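Local structure of putative esterase aq_1494 (Aquifex aeolicus, 2EGJ) at the interface of chains A and B and the interface of chains A and C. The protein probably hydrolyses acyl-CoA thioesters, as a hotdog-fold member of the 4-hydroxybenzoyl-CoA thioesterase family. Sequence-based numbering; all coordinates share one arbitrary frame. Chains: chain A/B/C, Hypothetical protein aq_1494.

Contact 1: the interface of chains A and B. Residues chain A 21-23, 26, 63; chain B 26-27, 30, 33, 56.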
# COMPACT_ATOMS: atom_id res chain seq x y z
N HIS A 21 8.04 5.28 -3.59
CA HIS A 21 7.93 4.18 -4.55
C HIS A 21 7.11 4.64 -5.77
O HIS A 21 6.10 5.31 -5.61
CB HIS A 21 7.29 2.94 -3.88
CG HIS A 21 7.26 1.74 -4.77
ND1 HIS A 21 8.32 0.86 -4.87
CD2 HIS A 21 6.32 1.28 -5.62
CE1 HIS A 21 8.02 -0.09 -5.75
NE2 HIS A 21 6.82 0.16 -6.23
N HIS A 22 7.55 4.25 -6.96
CA HIS A 22 6.91 4.72 -8.20
C HIS A 22 5.41 4.44 -8.27
O HIS A 22 4.64 5.22 -8.86
CB HIS A 22 7.61 4.16 -9.45
CG HIS A 22 7.48 2.68 -9.65
ND1 HIS A 22 8.29 1.77 -9.01
CD2 HIS A 22 6.68 1.97 -10.47
CE1 HIS A 22 7.96 0.55 -9.40
NE2 HIS A 22 7.00 0.64 -10.31
N SER A 23 4.99 3.32 -7.67
CA SER A 23 3.57 2.96 -7.72
C SER A 23 2.70 3.97 -6.96
O SER A 23 1.52 4.14 -7.29
CB SER A 23 3.35 1.55 -7.17
OG SER A 23 3.64 1.49 -5.79
N PHE A 26 0.77 7.03 -8.78
CA PHE A 26 -0.61 6.82 -9.28
C PHE A 26 -1.68 7.10 -8.23
O PHE A 26 -2.78 7.56 -8.56
CB PHE A 26 -0.73 5.42 -9.90
CG PHE A 26 0.22 5.23 -11.05
CD1 PHE A 26 -0.07 5.81 -12.30
CD2 PHE A 26 1.46 4.60 -10.86
CE1 PHE A 26 0.85 5.71 -13.37
CE2 PHE A 26 2.38 4.50 -11.93
CZ PHE A 26 2.05 5.04 -13.19
N TYR A 63 9.55 9.67 -14.49
CA TYR A 63 10.07 10.10 -13.20
C TYR A 63 11.36 10.84 -13.46
O TYR A 63 12.27 10.30 -14.08
CB TYR A 63 10.32 8.87 -12.30
CG TYR A 63 9.05 8.06 -12.11
CD1 TYR A 63 8.21 8.30 -11.02
CD2 TYR A 63 8.68 7.07 -13.03
CE1 TYR A 63 7.04 7.57 -10.84
CE2 TYR A 63 7.48 6.35 -12.89
CZ TYR A 63 6.67 6.61 -11.77
OH TYR A 63 5.50 5.90 -11.61
N PHE B 26 1.92 -2.21 -10.92
CA PHE B 26 3.35 -1.86 -10.94
C PHE B 26 4.15 -2.62 -9.87
O PHE B 26 5.31 -2.98 -10.09
CB PHE B 26 3.50 -0.34 -10.82
CG PHE B 26 2.83 0.38 -11.97
CD1 PHE B 26 3.44 0.41 -13.22
CD2 PHE B 26 1.58 0.95 -11.80
CE1 PHE B 26 2.79 1.02 -14.33
CE2 PHE B 26 0.91 1.57 -12.90
CZ PHE B 26 1.53 1.63 -14.14
N ARG B 27 3.49 -2.92 -8.76
CA ARG B 27 4.05 -3.78 -7.71
C ARG B 27 4.21 -5.21 -8.19
O ARG B 27 5.27 -5.81 -7.99
CB ARG B 27 3.24 -3.66 -6.42
CG ARG B 27 3.21 -2.23 -5.89
CD ARG B 27 2.26 -2.05 -4.71
NE ARG B 27 2.38 -0.65 -4.27
CZ ARG B 27 2.15 -0.20 -3.04
NH1 ARG B 27 1.71 -1.02 -2.06
NH2 ARG B 27 2.32 1.10 -2.79
N GLU B 30 7.21 -5.21 -10.48
CA GLU B 30 8.43 -5.24 -9.64
C GLU B 30 8.75 -6.65 -9.15
O GLU B 30 9.90 -7.11 -9.25
CB GLU B 30 8.27 -4.33 -8.44
CG GLU B 30 9.52 -4.31 -7.58
CD GLU B 30 9.32 -3.48 -6.35
OE1 GLU B 30 9.37 -2.24 -6.50
OE2 GLU B 30 9.12 -4.07 -5.29
N ARG B 33 10.18 -8.74 -12.02
CA ARG B 33 11.57 -8.37 -12.32
C ARG B 33 12.53 -8.98 -11.29
O ARG B 33 13.59 -9.53 -11.64
CB ARG B 33 11.75 -6.85 -12.31
CG ARG B 33 11.09 -6.11 -13.47
CD ARG B 33 11.62 -4.64 -13.55
NE ARG B 33 11.36 -3.81 -12.35
CZ ARG B 33 10.21 -3.19 -12.10
NH1 ARG B 33 9.18 -3.29 -12.93
NH2 ARG B 33 10.09 -2.42 -11.02
N LEU B 56 14.02 3.72 -11.97
CA LEU B 56 12.93 3.63 -12.95
C LEU B 56 12.79 4.98 -13.65
O LEU B 56 12.71 6.01 -12.98
CB LEU B 56 11.61 3.31 -12.25
CG LEU B 56 10.41 3.30 -13.21
CD1 LEU B 56 10.43 2.03 -14.01
CD2 LEU B 56 9.15 3.37 -12.42
O HOH W 1 7.07 -1.68 -11.72
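The hydroxyl OG of A:Ser23 is gripped side-on by the guanidinium of B:Arg27, through two nitrogens that converge on one oxygen. The NE bond is the shorter and straighter, 2.9 Å from B:Arg27 NE to A:Ser23 OG with 160° at the hydrogen; the NH2 bond to the same OG is longer, 3.3 Å, and more bent. OG lies close to the guanidinium plane, so both N-H groups can point at it. A second polar node is water 1, held by A:His22 NE2 at 2.7 Å, by the backbone O of B:Phe26 and by both terminal nitrogens of B:Arg33, whose chain bends at chi3 (-61°) to bring its edge to the water. The A:His22 ring is covered on one face by B:Leu56, with methyl CD2 3.6 Å from the ring centroid in a CH-pi contact. The same methyl lies over the rim of the A:Tyr63 ring, 3.5 Å from B:Leu56 CD2 to A:Tyr63 CE2, and the A:Tyr63 hydroxyl donates to the backbone O of A:His22, which ties the loop to the strand. A:Phe26 and B:Phe26 stack offset, nearly parallel at 3°, with centroids 4.4 Å apart. The carboxylate of B:Glu30 comes up to the edge of A:His21 near CE1, an approach too short to interpret. The site joins chain A's loop before helix 23-39, that helix's start and the end of strand 52-63 to helix 22-39 and strand 53-63 of chain B; its centre is about 8 Å from A:Asp15, the predicted active-site residue.

Contact 2: the interface of chains A and B. Residues chain A 57-60; chain B 60-63.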
# COMPACT_ATOMS: atom_id res chain seq x y z
N LEU A 57 -8.31 3.09 -18.32
CA LEU A 57 -7.89 2.42 -19.53
C LEU A 57 -6.38 2.28 -19.63
O LEU A 57 -5.85 1.24 -20.04
CB LEU A 57 -8.42 3.18 -20.73
CG LEU A 57 -9.94 3.07 -20.92
CD1 LEU A 57 -10.30 3.94 -22.10
CD2 LEU A 57 -10.36 1.59 -21.08
N ASN A 58 -5.68 3.37 -19.31
CA ASN A 58 -4.22 3.31 -19.29
C ASN A 58 -3.61 4.38 -18.38
O ASN A 58 -4.28 5.36 -17.99
CB ASN A 58 -3.62 3.29 -20.71
CG ASN A 58 -3.84 4.59 -21.45
OD1 ASN A 58 -3.37 5.65 -21.04
ND2 ASN A 58 -4.57 4.51 -22.57
N ALA A 59 -2.34 4.20 -18.03
CA ALA A 59 -1.69 5.15 -17.14
C ALA A 59 -0.21 5.16 -17.49
O ALA A 59 0.36 4.11 -17.81
CB ALA A 59 -1.90 4.75 -15.68
N TYR A 60 0.39 6.35 -17.48
CA TYR A 60 1.80 6.51 -17.83
C TYR A 60 2.40 7.48 -16.84
O TYR A 60 1.75 8.47 -16.50
CB TYR A 60 1.92 7.12 -19.22
CG TYR A 60 3.33 7.55 -19.56
CD1 TYR A 60 4.26 6.61 -19.99
CD2 TYR A 60 3.72 8.89 -19.46
CE1 TYR A 60 5.58 6.99 -20.30
CE2 TYR A 60 5.05 9.29 -19.78
CZ TYR A 60 5.96 8.33 -20.21
OH TYR A 60 7.25 8.69 -20.53
N TYR B 60 4.38 2.34 -17.92
CA TYR B 60 3.13 2.47 -18.68
C TYR B 60 2.35 1.20 -18.51
O TYR B 60 2.92 0.11 -18.52
CB TYR B 60 3.43 2.70 -20.16
CG TYR B 60 2.19 2.66 -21.01
CD1 TYR B 60 1.28 3.71 -20.98
CD2 TYR B 60 1.92 1.55 -21.83
CE1 TYR B 60 0.10 3.68 -21.77
CE2 TYR B 60 0.74 1.51 -22.63
CZ TYR B 60 -0.16 2.57 -22.57
OH TYR B 60 -1.31 2.56 -23.35
N CYS B 61 1.04 1.31 -18.31
CA CYS B 61 0.23 0.09 -18.24
C CYS B 61 -1.10 0.36 -18.92
O CYS B 61 -1.70 1.43 -18.72
CB CYS B 61 -0.02 -0.35 -16.79
SG CYS B 61 -0.78 -2.02 -16.67
N GLU B 62 -1.51 -0.61 -19.74
CA GLU B 62 -2.84 -0.62 -20.37
C GLU B 62 -3.68 -1.72 -19.73
O GLU B 62 -3.24 -2.87 -19.63
CB GLU B 62 -2.70 -0.88 -21.88
CG GLU B 62 -4.03 -1.10 -22.57
CD GLU B 62 -3.91 -1.55 -24.02
OE1 GLU B 62 -2.84 -1.33 -24.65
OE2 GLU B 62 -4.91 -2.14 -24.52
N TYR B 63 -4.88 -1.36 -19.29
CA TYR B 63 -5.71 -2.25 -18.53
C TYR B 63 -6.85 -2.73 -19.41
O TYR B 63 -7.64 -1.90 -19.94
CB TYR B 63 -6.25 -1.55 -17.28
CG TYR B 63 -5.15 -1.03 -16.39
CD1 TYR B 63 -4.66 -1.79 -15.33
CD2 TYR B 63 -4.55 0.22 -16.64
CE1 TYR B 63 -3.60 -1.30 -14.51
CE2 TYR B 63 -3.49 0.71 -15.84
CZ TYR B 63 -3.04 -0.07 -14.77
OH TYR B 63 -2.03 0.44 -14.00
O HOH W 2 -7.24 -0.48 -22.31
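Strands A:Leu57-A:Tyr60 and B:Tyr60-B:Tyr63 pair antiparallel, with A:Ala59 N to B:Cys61 O and B:Cys61 N to A:Ala59 O both at 2.9 Å, and B:Tyr63 N donating to A:Leu57 O in a straight bond, 175° at the hydrogen. Water 2 bridges A:Leu57 O and B:Tyr63 O at the end of this ladder. Of the residues in this patch, B:Tyr60 has the most surface hidden by the partner, 57 Å². Its CG is anti to the backbone N (chi1 172°), which lays the ring along the neighbouring strand: CD1 lies 3.9 Å from A:Tyr60 CB, which meets the ring at its edge and in its plane, while CE1 comes equally close to A:Asn58 CB. Farther out, the phenol OH reaches 3.6 Å from A:Asn58 CB, and the A:Asn58 amide is turned 43° from the ring. The two Tyr60 side chains run roughly perpendicular, and A:Tyr60 CD1 returns the contact to B:Tyr60 CB at 4.0 Å. An alanine in place of B:Tyr60 would probably open a gap beside A:Asn58 CB and A:Tyr60 CB, which would lose their ring partner. On its own chain, B:Cys61 SG sits over one face of the B:Tyr63 ring. Here strand 52-63 of chain A meets strand 53-63 of chain B, with A:Tyr60 bridged to B:Tyr60 across the two-fold, so the sheet continues from one subunit into the next.

Contact 3: the interface of chains A and C. Residues chain A 7, 27, 30-31; chain C 10-12.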
# COMPACT_ATOMS: atom_id res chain seq x y z
N ARG A 7 0.30 18.33 -1.59
CA ARG A 7 0.44 17.08 -0.83
C ARG A 7 1.81 16.97 -0.19
O ARG A 7 2.82 17.36 -0.78
CB ARG A 7 0.22 15.90 -1.79
CG ARG A 7 0.38 14.46 -1.18
CD ARG A 7 -0.65 14.15 -0.12
NE ARG A 7 -1.09 12.74 -0.24
CZ ARG A 7 -0.38 11.68 0.15
NH1 ARG A 7 0.81 11.85 0.73
NH2 ARG A 7 -0.87 10.46 -0.04
N ARG A 27 -1.35 6.81 -6.97
CA ARG A 27 -2.23 7.11 -5.85
C ARG A 27 -2.36 8.62 -5.68
O ARG A 27 -3.46 9.16 -5.54
CB ARG A 27 -1.72 6.41 -4.60
CG ARG A 27 -1.71 4.88 -4.84
CD ARG A 27 -1.20 4.07 -3.62
NE ARG A 27 -1.27 2.64 -3.94
CZ ARG A 27 -1.28 1.67 -3.02
NH1 ARG A 27 -1.22 1.97 -1.72
NH2 ARG A 27 -1.38 0.40 -3.40
N GLU A 30 -4.68 9.88 -8.38
CA GLU A 30 -6.06 9.60 -7.95
C GLU A 30 -6.58 10.66 -6.98
O GLU A 30 -7.72 11.16 -7.13
CB GLU A 30 -6.14 8.20 -7.30
CG GLU A 30 -7.57 7.85 -6.83
CD GLU A 30 -7.61 6.52 -6.14
OE1 GLU A 30 -7.51 5.50 -6.83
OE2 GLU A 30 -7.72 6.54 -4.91
N GLU A 31 -5.76 11.00 -5.99
CA GLU A 31 -6.15 12.00 -5.00
C GLU A 31 -6.44 13.33 -5.66
O GLU A 31 -7.43 13.99 -5.33
CB GLU A 31 -5.07 12.16 -3.93
CG GLU A 31 -4.82 10.90 -3.08
CD GLU A 31 -3.79 11.15 -1.98
OE1 GLU A 31 -3.30 12.31 -1.89
OE2 GLU A 31 -3.47 10.23 -1.20
N GLN C 10 -9.31 7.82 1.06
CA GLN C 10 -9.03 7.76 -0.37
C GLN C 10 -9.46 6.41 -0.96
O GLN C 10 -9.49 5.41 -0.24
CB GLN C 10 -7.53 7.95 -0.64
CG GLN C 10 -6.98 9.28 -0.19
CD GLN C 10 -7.76 10.47 -0.76
OE1 GLN C 10 -7.96 10.59 -1.96
NE2 GLN C 10 -8.20 11.36 0.13
N PHE C 11 -9.81 6.39 -2.24
CA PHE C 11 -10.34 5.16 -2.85
C PHE C 11 -9.37 3.97 -2.73
O PHE C 11 -9.77 2.86 -2.38
CB PHE C 11 -10.70 5.39 -4.33
CG PHE C 11 -11.70 4.38 -4.85
CD1 PHE C 11 -13.04 4.49 -4.49
CD2 PHE C 11 -11.29 3.32 -5.67
CE1 PHE C 11 -13.98 3.54 -4.94
CE2 PHE C 11 -12.23 2.37 -6.13
CZ PHE C 11 -13.58 2.51 -5.76
N TYR C 12 -8.09 4.20 -3.00
CA TYR C 12 -7.10 3.11 -2.87
C TYR C 12 -6.94 2.54 -1.46
O TYR C 12 -6.35 1.47 -1.30
CB TYR C 12 -5.73 3.53 -3.44
CG TYR C 12 -5.06 4.66 -2.67
CD1 TYR C 12 -4.30 4.39 -1.53
CD2 TYR C 12 -5.17 5.98 -3.10
CE1 TYR C 12 -3.67 5.43 -0.80
CE2 TYR C 12 -4.54 7.02 -2.38
CZ TYR C 12 -3.78 6.72 -1.23
OH TYR C 12 -3.15 7.72 -0.52
O HOH W 3 -9.13 8.68 -3.83
O HOH W 4 -8.66 13.44 -2.90
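C:Tyr12 can be followed from CB outward along the helix of chain A. Its CG lies between the backbone N and the carbonyl carbon (chi1 65°), which folds the ring back over A:Arg27. CB is 3.9 Å from A:Glu30 OE2, the same oxygen that accepts the backbone N of C:Tyr12 at 3.0 Å through its syn lone pair. Around the ring, CD1 meets A:Arg27 CD at 3.8 Å, while CE2 meets A:Arg27 CB at 3.6 Å; this CB lies over one ring face in a CH-pi contact, and the extended arginine chain runs on across the same face. At the tip, OH donates to A:Glu31 OE2 at 2.6 Å, nearly along the C-O axis, with carboxylate and ring 11° from coplanar. A:Arg7 grips the carboxylate side-on from in front of its two oxygens, NE to OE1 in a salt bridge of 2.8 Å and NH2 to OE2 at 176°, so OE2 accepts from two donors. The nearby arginine charge would be expected to stabilise the carboxylate as an anion. Water 3 links A:Glu30 OE2 to C:Gln10 OE1 and C:Phe11 N. The patch sets one side of helix 23-39, braced by strand 3-8, against the short 3-10 helix 11-13 of chain C and the residue ahead of it.

Contacts 1 and 2 belong to the same A-B interface, their C-alpha centres about 13 Å apart; contact 3 lies on the A-C interface, about 16 Å from contact 1 and 17 Å from contact 2. Strand 52-63 serves contacts 1 and 2, joining the sheets of two subunits while also carrying A:Tyr63. The long helix serves contacts 1 and 3: B:Arg27 and B:Glu30, on helix 22-39, face chain A in contact 1; A:Arg27 and A:Glu30, on helix 23-39, face chain C in contact 3. One helix thus connects both two-fold interfaces, consistent with the four-chain deposited assembly, although the structure alone does not prove a tetramer in solution.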